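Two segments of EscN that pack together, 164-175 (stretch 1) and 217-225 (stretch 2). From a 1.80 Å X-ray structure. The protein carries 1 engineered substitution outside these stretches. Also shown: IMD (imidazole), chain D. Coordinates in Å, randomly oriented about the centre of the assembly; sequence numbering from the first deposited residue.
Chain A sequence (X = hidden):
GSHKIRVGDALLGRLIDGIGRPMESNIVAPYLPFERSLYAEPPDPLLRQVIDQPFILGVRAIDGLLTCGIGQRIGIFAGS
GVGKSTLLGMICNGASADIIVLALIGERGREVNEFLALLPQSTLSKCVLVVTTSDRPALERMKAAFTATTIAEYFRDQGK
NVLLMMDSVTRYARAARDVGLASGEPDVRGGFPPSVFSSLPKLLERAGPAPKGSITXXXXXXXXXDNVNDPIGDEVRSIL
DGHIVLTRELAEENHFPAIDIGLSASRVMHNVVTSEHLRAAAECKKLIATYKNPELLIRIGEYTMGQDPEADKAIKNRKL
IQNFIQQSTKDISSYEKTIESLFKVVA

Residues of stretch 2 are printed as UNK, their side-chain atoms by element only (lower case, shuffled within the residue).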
# COMPACT_ATOMS: atom_id res chain seq x y z
N LEU A 164 3.95 0.74 -7.64
CA LEU A 164 4.35 2.04 -7.10
C LEU A 164 3.94 2.06 -5.63
O LEU A 164 2.76 1.87 -5.31
CB LEU A 164 3.65 3.16 -7.85
CG LEU A 164 3.81 4.58 -7.28
CD1 LEU A 164 5.29 5.02 -7.33
CD2 LEU A 164 2.94 5.54 -8.09
N MET A 165 4.89 2.29 -4.74
CA MET A 165 4.58 2.28 -3.32
C MET A 165 5.06 3.57 -2.68
O MET A 165 6.26 3.85 -2.64
CB MET A 165 5.20 1.05 -2.63
CG MET A 165 5.00 1.06 -1.11
SD MET A 165 5.71 -0.37 -0.21
CE MET A 165 4.64 -1.70 -0.72
N MET A 166 4.11 4.38 -2.21
CA MET A 166 4.43 5.70 -1.72
C MET A 166 4.18 5.77 -0.22
O MET A 166 3.03 5.70 0.22
CB MET A 166 3.60 6.75 -2.44
CG MET A 166 3.89 8.15 -1.91
SD MET A 166 2.95 9.45 -2.71
CE MET A 166 3.18 9.00 -4.41
N ASP A 167 5.25 5.90 0.55
CA ASP A 167 5.17 5.98 2.00
C ASP A 167 5.79 7.33 2.36
O ASP A 167 7.01 7.42 2.51
CB ASP A 167 5.98 4.81 2.61
CG ASP A 167 5.81 4.68 4.13
OD1 ASP A 167 4.74 5.03 4.68
OD2 ASP A 167 6.76 4.21 4.80
N SER A 168 4.98 8.39 2.50
CA SER A 168 3.52 8.33 2.58
C SER A 168 2.88 9.47 1.81
O SER A 168 3.52 10.51 1.59
CB SER A 168 3.10 8.50 4.05
OG SER A 168 3.58 9.75 4.56
N VAL A 169 1.62 9.31 1.42
CA VAL A 169 0.92 10.42 0.81
C VAL A 169 0.74 11.52 1.86
O VAL A 169 0.70 12.70 1.52
CB VAL A 169 -0.41 9.98 0.13
CG1 VAL A 169 -1.44 9.53 1.15
CG2 VAL A 169 -0.94 11.11 -0.76
N THR A 170 0.65 11.13 3.13
CA THR A 170 0.53 12.10 4.22
C THR A 170 1.70 13.10 4.24
O THR A 170 1.49 14.31 4.33
CB THR A 170 0.46 11.38 5.57
OG1 THR A 170 -0.71 10.55 5.59
CG2 THR A 170 0.41 12.40 6.73
N ARG A 171 2.92 12.59 4.18
CA ARG A 171 4.09 13.48 4.25
C ARG A 171 4.36 14.18 2.93
O ARG A 171 4.89 15.31 2.92
CB ARG A 171 5.32 12.75 4.79
CG ARG A 171 5.14 12.34 6.26
CD ARG A 171 6.47 11.98 6.91
NE ARG A 171 6.29 11.24 8.16
CZ ARG A 171 6.29 11.81 9.36
NH1 ARG A 171 6.45 13.12 9.47
NH2 ARG A 171 6.14 11.05 10.45
N TYR A 172 3.96 13.54 1.83
CA TYR A 172 3.95 14.22 0.55
C TYR A 172 3.07 15.46 0.66
O TYR A 172 3.44 16.56 0.22
CB TYR A 172 3.39 13.35 -0.58
CG TYR A 172 2.80 14.22 -1.66
CD1 TYR A 172 3.62 14.84 -2.61
CD2 TYR A 172 1.43 14.49 -1.71
CE1 TYR A 172 3.10 15.69 -3.56
CE2 TYR A 172 0.90 15.33 -2.67
CZ TYR A 172 1.75 15.93 -3.59
OH TYR A 172 1.23 16.78 -4.54
N ALA A 173 1.88 15.28 1.22
CA ALA A 173 0.89 16.38 1.31
C ALA A 173 1.36 17.51 2.21
O ALA A 173 1.10 18.69 1.94
CB ALA A 173 -0.46 15.85 1.78
N ARG A 174 2.05 17.17 3.30
CA ARG A 174 2.57 18.19 4.19
C ARG A 174 3.66 18.99 3.47
O ARG A 174 3.73 20.20 3.63
CB ARG A 174 3.13 17.56 5.47
CG ARG A 174 2.03 17.00 6.37
CD ARG A 174 2.66 16.22 7.51
NE ARG A 174 1.65 15.56 8.33
CZ ARG A 174 1.94 14.70 9.30
NH1 ARG A 174 3.21 14.42 9.57
NH2 ARG A 174 0.97 14.15 10.01
N ALA A 175 4.48 18.32 2.68
CA ALA A 175 5.49 19.02 1.87
C ALA A 175 4.80 19.92 0.84
O ALA A 175 5.14 21.09 0.69
CB ALA A 175 6.43 18.02 1.18
N UNK A 217 -0.76 0.80 -7.46
CA UNK A 217 -0.14 1.74 -6.55
C UNK A 217 -0.67 1.57 -5.14
O UNK A 217 -1.86 1.35 -4.95
c UNK A 217 -0.35 3.17 -7.04
N UNK A 218 0.24 1.65 -4.17
CA UNK A 218 -0.13 1.62 -2.76
C UNK A 218 0.34 2.92 -2.15
O UNK A 218 1.52 3.25 -2.23
c UNK A 218 0.47 0.58 -0.56
c UNK A 218 0.56 0.46 -2.06
c UNK A 218 0.79 -2.09 -2.03
c UNK A 218 -0.03 -0.88 -2.53
N UNK A 219 -0.60 3.64 -1.52
CA UNK A 219 -0.33 4.92 -0.88
C UNK A 219 -0.57 4.79 0.62
O UNK A 219 -1.65 4.37 1.03
o UNK A 219 -0.91 6.52 -7.07
c UNK A 219 -1.26 6.00 -1.44
c UNK A 219 -2.04 5.43 -3.78
c UNK A 219 -1.00 6.40 -5.71
c UNK A 219 -1.18 6.15 -2.94
c UNK A 219 -0.22 6.98 -3.52
c UNK A 219 -0.13 7.12 -4.89
c UNK A 219 -1.95 5.55 -5.17
N UNK A 220 0.41 5.14 1.44
CA UNK A 220 0.15 5.08 2.89
C UNK A 220 -0.34 6.41 3.43
O UNK A 220 0.06 7.49 2.98
c UNK A 220 1.35 4.61 3.72
c UNK A 220 1.89 3.28 3.17
o UNK A 220 2.37 5.60 3.70
N UNK A 221 -1.22 6.31 4.42
CA UNK A 221 -1.79 7.44 5.13
C UNK A 221 -1.44 7.23 6.61
O UNK A 221 -1.75 6.19 7.20
c UNK A 221 -3.69 7.66 3.46
c UNK A 221 -3.32 7.50 4.96
c UNK A 221 -3.91 8.64 5.82
N UNK A 222 -0.76 8.21 7.18
CA UNK A 222 -0.19 8.07 8.52
C UNK A 222 -1.18 8.69 9.47
O UNK A 222 -1.54 9.86 9.32
c UNK A 222 2.22 6.79 7.45
c UNK A 222 1.15 8.78 8.62
c UNK A 222 2.20 8.32 7.61
c UNK A 222 3.57 8.87 8.01
N UNK A 223 -1.63 7.89 10.43
CA UNK A 223 -2.66 8.33 11.35
C UNK A 223 -2.03 8.88 12.61
O UNK A 223 -1.09 8.30 13.16
c UNK A 223 -3.61 7.18 11.68
c UNK A 223 -5.22 5.41 10.92
c UNK A 223 -5.21 7.68 9.80
c UNK A 223 -4.36 6.60 10.49
N UNK A 224 -2.52 10.03 13.06
CA UNK A 224 -2.00 10.63 14.28
C UNK A 224 -2.83 10.15 15.48
O UNK A 224 -4.01 9.82 15.34
o UNK A 224 0.76 12.06 14.47
o UNK A 224 1.25 12.91 12.51
c UNK A 224 -1.99 12.16 14.17
c UNK A 224 -1.06 12.70 13.07
c UNK A 224 0.42 12.54 13.37
N UNK A 225 -2.20 10.07 16.64
CA UNK A 225 -2.91 9.64 17.83
C UNK A 225 -3.54 10.87 18.46
O UNK A 225 -3.22 11.25 19.58
o UNK A 225 -1.42 7.76 18.23
c UNK A 225 -1.97 8.93 18.82
N1 IMD D . 10.67 6.92 4.82
C2 IMD D . 9.41 6.68 4.41
N3 IMD D . 9.06 5.44 4.85
C4 IMD D . 10.11 4.91 5.53
C5 IMD D . 11.13 5.84 5.50
O HOH W 1 3.93 13.23 12.12

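Position 217 carries a single side-chain carbon, 4.1 Å from Leu-164 CB when its own CB is measured; one carbon and nothing more is Ala-217. Its strand runs parallel to 164-167, their directions 5° apart.

At position 218 there are four carbons, forked at the first, with one arm two carbons long: a beta-branched chain on the same face as Met-165. This is Ile-218, and its CD1 lies 4.1 Å from Met-165 CE. Its backbone works both ways, Ile-218 N donating to Leu-164 O (2.8 Å) and Ile-218 O accepting from Met-166 N (2.8 Å).

Position 219 shows one carbon, then a six-carbon ring bearing an oxygen, on the face shared by Leu-164 and Met-166. A ring with a hydroxyl is Tyr-219. Met-166 meets its edge, with Met-166 CE 3.8 Å from Tyr-219 CE1.

Position 220 has one carbon carrying an oxygen and a carbon. Its shape alone could suit valine, but the element and the 2.6 Å approach of that oxygen to Asp-167 OD1 settle Thr-220. Thr-220 OG1 donates this hydrogen bond, while Thr-220 N donates to Met-166 O at 2.9 Å. Past the cis peptide before Ser-168, Val-169 N reaches Thr-220 O at 2.9 Å.

Position 221 bears three carbons, forked at the first, with no oxygen: Val-221. Its CA-to-CB bond points away overall, yet Val-221 CG2 still packs 3.7 Å from Val-169 CG1.

At position 222, four carbons forked at the second leave on a CA-to-CB bond that points toward stretch 1, and they lie near Ser-168 and Arg-171; this is Leu-222. Leu-222 CD1 sits 3.6 Å from Arg-171 NE, and Leu-222 N donates to Thr-170 OG1 at 2.8 Å.

At position 223 the same four-carbon fork leaves on a CA-to-CB bond that points away, and it touches nothing on stretch 1: Leu-223.

Position 224 has three carbons, the third carrying two oxygens, one of them 2.8 Å from Arg-174 NH2. The carboxylate of Glu-224 forms a salt bridge there, from Arg-174 NH2 to Glu-224 OE2, and a water links Glu-224 OE2 to Arg-174 NH1.

Position 225, one carbon and one oxygen, is Ser-225, out of reach.

The rule changes along the contact. Parallel backbone pairing sets the register first, with side chains matched on each face. Where stretch 1 turns into its helix, side chains join the backbone: Val-169 N still bonds Thr-220 O, while Asp-167 OD1 takes Thr-220 OG1, Thr-170 OG1 takes Leu-222 N, and Ser-168 OG caps the helix through Arg-171 N at 2.9 Å. The charged pair closes the exposed end.

Stretch 2 (217-225) AIYTVLLES
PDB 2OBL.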